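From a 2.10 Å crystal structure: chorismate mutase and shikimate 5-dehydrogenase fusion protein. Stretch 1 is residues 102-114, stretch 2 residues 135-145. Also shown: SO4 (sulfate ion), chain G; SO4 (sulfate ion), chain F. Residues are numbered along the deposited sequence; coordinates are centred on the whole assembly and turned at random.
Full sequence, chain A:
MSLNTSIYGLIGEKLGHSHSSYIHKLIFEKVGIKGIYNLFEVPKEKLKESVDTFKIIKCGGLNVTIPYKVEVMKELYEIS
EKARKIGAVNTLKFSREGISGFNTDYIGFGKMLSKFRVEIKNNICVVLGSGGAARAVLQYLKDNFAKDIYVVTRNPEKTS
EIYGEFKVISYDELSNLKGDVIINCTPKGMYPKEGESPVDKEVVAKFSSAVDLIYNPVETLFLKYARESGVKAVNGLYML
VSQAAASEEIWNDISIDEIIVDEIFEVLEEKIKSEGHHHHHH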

# COMPACT_ATOMS: atom_id res chain seq x y z
N PHE A 102 -1.88 13.78 15.01
CA PHE A 102 -0.90 14.00 16.07
C PHE A 102 0.26 14.74 15.50
O PHE A 102 0.37 14.91 14.29
N ASN A 103 1.18 15.06 16.38
CA ASN A 103 2.40 15.68 16.01
C ASN A 103 3.51 15.04 16.74
O ASN A 103 3.67 15.26 17.93
N THR A 104 4.30 14.22 16.05
CA THR A 104 5.42 13.52 16.69
C THR A 104 6.80 14.16 16.41
O THR A 104 7.77 13.66 16.89
N ASP A 105 6.88 15.29 15.69
CA ASP A 105 8.11 16.15 15.74
C ASP A 105 8.39 16.66 17.16
O ASP A 105 9.56 16.68 17.63
N TYR A 106 7.34 17.14 17.81
CA TYR A 106 7.41 17.61 19.21
C TYR A 106 8.02 16.51 20.09
O TYR A 106 8.94 16.76 20.92
N ILE A 107 7.55 15.26 19.89
CA ILE A 107 7.97 14.16 20.77
C ILE A 107 9.40 13.82 20.42
O ILE A 107 10.24 13.60 21.28
N GLY A 108 9.68 13.74 19.12
CA GLY A 108 11.06 13.44 18.72
C GLY A 108 12.07 14.49 19.27
O GLY A 108 13.21 14.16 19.63
N PHE A 109 11.68 15.74 19.24
CA PHE A 109 12.62 16.81 19.59
C PHE A 109 12.96 16.64 21.11
O PHE A 109 14.11 16.62 21.50
N GLY A 110 11.93 16.42 21.91
CA GLY A 110 12.14 16.17 23.34
C GLY A 110 13.01 14.95 23.60
O GLY A 110 13.80 14.96 24.56
N LYS A 111 12.90 13.89 22.78
CA LYS A 111 13.69 12.71 23.09
C LYS A 111 15.16 13.00 22.84
O LYS A 111 16.07 12.44 23.50
N MET A 112 15.40 13.84 21.83
CA MET A 112 16.74 14.20 21.44
C MET A 112 17.49 15.04 22.55
O MET A 112 18.66 14.79 22.87
N LEU A 113 16.80 16.03 23.11
CA LEU A 113 17.32 16.85 24.21
C LEU A 113 17.59 15.90 25.41
O LEU A 113 18.69 15.87 25.89
N SER A 114 16.63 15.08 25.83
CA SER A 114 16.90 14.19 26.99
C SER A 114 18.10 13.36 26.74
O SER A 114 19.00 13.31 27.57
N ARG A 135 7.79 25.33 14.59
CA ARG A 135 6.57 25.37 15.36
C ARG A 135 6.58 24.39 16.53
O ARG A 135 6.26 24.74 17.71
N ALA A 136 6.95 23.14 16.23
CA ALA A 136 6.93 22.13 17.30
C ALA A 136 8.05 22.37 18.30
O ALA A 136 7.86 22.19 19.45
N VAL A 137 9.21 22.79 17.86
CA VAL A 137 10.36 23.12 18.76
C VAL A 137 9.97 24.30 19.72
O VAL A 137 10.24 24.25 20.92
N LEU A 138 9.30 25.35 19.20
CA LEU A 138 8.90 26.52 20.02
C LEU A 138 7.82 26.13 21.03
O LEU A 138 7.86 26.55 22.18
N GLN A 139 6.85 25.29 20.64
CA GLN A 139 5.89 24.80 21.64
C GLN A 139 6.60 24.02 22.74
O GLN A 139 6.30 24.19 23.93
N TYR A 140 7.53 23.13 22.35
CA TYR A 140 8.26 22.38 23.36
C TYR A 140 9.05 23.26 24.35
O TYR A 140 8.93 23.06 25.55
N LEU A 141 9.85 24.22 23.84
CA LEU A 141 10.67 25.09 24.69
C LEU A 141 9.84 25.84 25.74
O LEU A 141 10.21 25.97 26.91
N LYS A 142 8.71 26.30 25.29
CA LYS A 142 7.80 27.00 26.11
C LYS A 142 7.10 26.04 27.10
O LYS A 142 6.94 26.38 28.27
N ASP A 143 6.68 24.87 26.64
CA ASP A 143 6.10 23.89 27.54
C ASP A 143 7.08 23.54 28.62
O ASP A 143 6.66 23.14 29.67
N ASN A 144 8.38 23.62 28.33
CA ASN A 144 9.41 23.28 29.31
C ASN A 144 10.04 24.46 30.08
O ASN A 144 11.08 24.31 30.66
N PHE A 145 9.45 25.63 30.01
CA PHE A 145 9.87 26.76 30.86
C PHE A 145 11.28 27.28 30.59
O PHE A 145 12.05 27.50 31.55

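Helices 105-114 and 135-143 cross at -59°, with their axes 8.7 Å apart at closest approach, and the contact between them is built around two tyrosines, each the knob that fills a hole in the opposite helix. Y140, with chi1 t, points toward stretch 1 and sits among Y106, F109, G110 and L113. The absence of a side chain at G110 makes room for it: the ring covers the glycine backbone, with CZ of Y140 3.5 Å from CA of G110 and the G110 N over one ring face, and an ideally placed CB on G110 would fall 2.7 Å from CE1 of Y140, a clash. L113, an m rotamer pointing toward stretch 2, brings its CD1 to 3.6 Å from CE2 of Y140.

F109 also points toward stretch 2 in a t rotamer and directs its ring edge at the face of Y140 in an offset arrangement, with centroids 5.6 Å apart and planes at 86°. One face of the F109 ring is covered by V137 (chi1 t), whose CG2 lies 3.9 Å from the ring centroid and only 12° off the normal, a CH-pi contact. L141 approaches the edge of the same ring, CD2 to CE2 of F109 at 4.3 Å.

Y106 is the second knob, lodged among A136, Q139, Y140 and D143. Its CA-to-CB bond runs sideways, and the t rotamer carries the ring along helix 135-143. The edge of Y140 meets the face of Y106, with centroids 5.2 Å apart and planes at 65°. At the base of the Y106 side chain, where the backbones come close, its CB is 4.2 Å from CB of A136. CB of A136 also lies 4.0 Å from CB of D105.

At the far end of the Y106 ring the contact turns polar. OH of Y106 donates a short hydrogen bond to OD2 of D143, 2.6 Å away, while OD1 of D143 accepts from NE2 of Q139 at 3.2 Å. Water 1 donates to OH of Y106 (2.8 Å) and accepts from ND2 of N144 (2.5 Å), linking the tyrosine to the residue just beyond the helix.

At the start of helix 105-114, OD1 of N103 (chi1 t) caps the turn by accepting from N of Y106 at 3.2 Å. The backbone N of N103 donates to O2 of the chain G sulfate at 2.8 Å, and NH2 of R135 to O1 of the chain F sulfate at 3.0 Å.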

# COMPACT_ATOMS: atom_id res chain seq x y z
CB PHE A 102 -0.41 12.65 16.62
CG PHE A 102 -1.56 11.80 17.17
CD1 PHE A 102 -1.81 11.75 18.51
CD2 PHE A 102 -2.45 11.15 16.29
CE1 PHE A 102 -2.91 10.98 19.02
CE2 PHE A 102 -3.53 10.37 16.78
CZ PHE A 102 -3.75 10.30 18.14
CB ASN A 103 2.39 17.18 16.36
CG ASN A 103 3.57 17.89 15.73
OD1 ASN A 103 4.69 17.56 16.01
ND2 ASN A 103 3.31 18.77 14.80
CB THR A 104 5.49 12.07 16.17
OG1 THR A 104 5.68 12.15 14.78
CG2 THR A 104 4.12 11.30 16.45
CB ASP A 105 7.96 17.37 14.82
CG ASP A 105 7.94 16.98 13.34
OD1 ASP A 105 8.67 16.01 12.99
OD2 ASP A 105 7.16 17.58 12.55
CB TYR A 106 5.99 17.92 19.69
CG TYR A 106 5.92 18.41 21.12
CD1 TYR A 106 5.87 19.75 21.39
CD2 TYR A 106 5.92 17.51 22.20
CE1 TYR A 106 5.81 20.24 22.70
CE2 TYR A 106 5.87 17.97 23.55
CZ TYR A 106 5.83 19.36 23.78
OH TYR A 106 5.77 19.89 25.08
CB ILE A 107 7.09 12.91 20.56
CG1 ILE A 107 5.63 13.28 20.82
CG2 ILE A 107 7.52 11.80 21.51
CD1 ILE A 107 4.67 12.07 21.00
CB PHE A 109 11.99 18.18 19.34
CG PHE A 109 12.92 19.35 19.69
CD1 PHE A 109 14.08 19.57 18.99
CD2 PHE A 109 12.65 20.15 20.78
CE1 PHE A 109 14.93 20.62 19.33
CE2 PHE A 109 13.50 21.20 21.12
CZ PHE A 109 14.63 21.43 20.40
CB LYS A 111 13.25 11.46 22.32
CG LYS A 111 11.81 11.00 22.59
CD LYS A 111 11.62 10.03 23.75
CE LYS A 111 10.08 9.95 24.14
NZ LYS A 111 9.71 9.04 25.30
CB MET A 112 16.70 14.94 20.11
CG MET A 112 18.07 15.24 19.52
SD MET A 112 18.07 16.51 18.18
CE MET A 112 16.83 17.61 18.58
CB LEU A 113 16.33 17.96 24.60
CG LEU A 113 16.02 18.96 23.46
CD1 LEU A 113 15.11 20.12 23.85
CD2 LEU A 113 17.28 19.47 22.81
CB SER A 114 15.75 13.28 27.29
OG SER A 114 14.59 14.05 27.27
CB ARG A 135 5.41 25.04 14.41
CG ARG A 135 5.14 26.14 13.44
CD ARG A 135 3.87 25.86 12.57
NE ARG A 135 4.17 24.77 11.63
CZ ARG A 135 3.70 24.71 10.38
NH1 ARG A 135 2.91 25.68 9.93
NH2 ARG A 135 4.02 23.68 9.60
CB ALA A 136 7.04 20.72 16.71
CB VAL A 137 11.56 23.49 17.87
CG1 VAL A 137 12.70 24.24 18.61
CG2 VAL A 137 12.10 22.30 17.15
CB LEU A 138 8.36 27.65 19.13
CG LEU A 138 9.39 28.30 18.19
CD1 LEU A 138 8.75 29.13 17.05
CD2 LEU A 138 10.46 29.15 18.97
CB GLN A 139 4.81 23.94 21.01
CG GLN A 139 3.77 23.59 21.98
CD GLN A 139 3.00 24.82 22.36
OE1 GLN A 139 2.81 25.72 21.54
NE2 GLN A 139 2.55 24.89 23.62
CB TYR A 140 9.18 21.38 22.71
CG TYR A 140 9.89 20.48 23.68
CD1 TYR A 140 9.32 19.25 24.10
CD2 TYR A 140 11.12 20.83 24.17
CE1 TYR A 140 9.97 18.42 25.03
CE2 TYR A 140 11.79 20.02 25.11
CZ TYR A 140 11.24 18.82 25.51
OH TYR A 140 11.99 18.07 26.38
CB LEU A 141 11.43 26.12 23.88
CG LEU A 141 12.38 25.66 22.80
CD1 LEU A 141 12.85 26.86 21.96
CD2 LEU A 141 13.55 24.84 23.41
CB LYS A 142 6.78 27.66 25.21
CG LYS A 142 5.49 27.82 25.91
CD LYS A 142 4.57 28.85 25.20
CE LYS A 142 3.44 29.25 26.13
NZ LYS A 142 2.51 28.09 26.32
CB ASP A 143 5.68 22.60 26.84
CG ASP A 143 4.44 22.75 26.09
OD1 ASP A 143 3.72 23.75 26.36
OD2 ASP A 143 4.19 21.89 25.22
CB ASN A 144 10.53 22.50 28.65
CG ASN A 144 10.17 21.07 28.47
OD1 ASN A 144 10.81 20.20 29.05
ND2 ASN A 144 9.17 20.81 27.63
CB PHE A 145 9.68 26.34 32.34
CG PHE A 145 8.29 25.83 32.64
CD1 PHE A 145 7.25 26.69 32.89
CD2 PHE A 145 8.00 24.46 32.63
CE1 PHE A 145 5.96 26.20 33.16
CE2 PHE A 145 6.71 24.00 32.90
CZ PHE A 145 5.70 24.87 33.16
S SO4 G . 1.33 14.30 20.23
O1 SO4 G . 2.11 15.43 20.80
O2 SO4 G . 0.60 14.80 19.07
O3 SO4 G . 2.36 13.29 19.94
O4 SO4 G . 0.49 13.54 21.18
S SO4 F . 3.02 22.80 5.86
O1 SO4 F . 4.19 23.20 6.66
O2 SO4 F . 2.92 23.54 4.59
O3 SO4 F . 3.21 21.39 5.56
O4 SO4 F . 1.85 23.22 6.60
O HOH W 1 7.53 18.99 27.00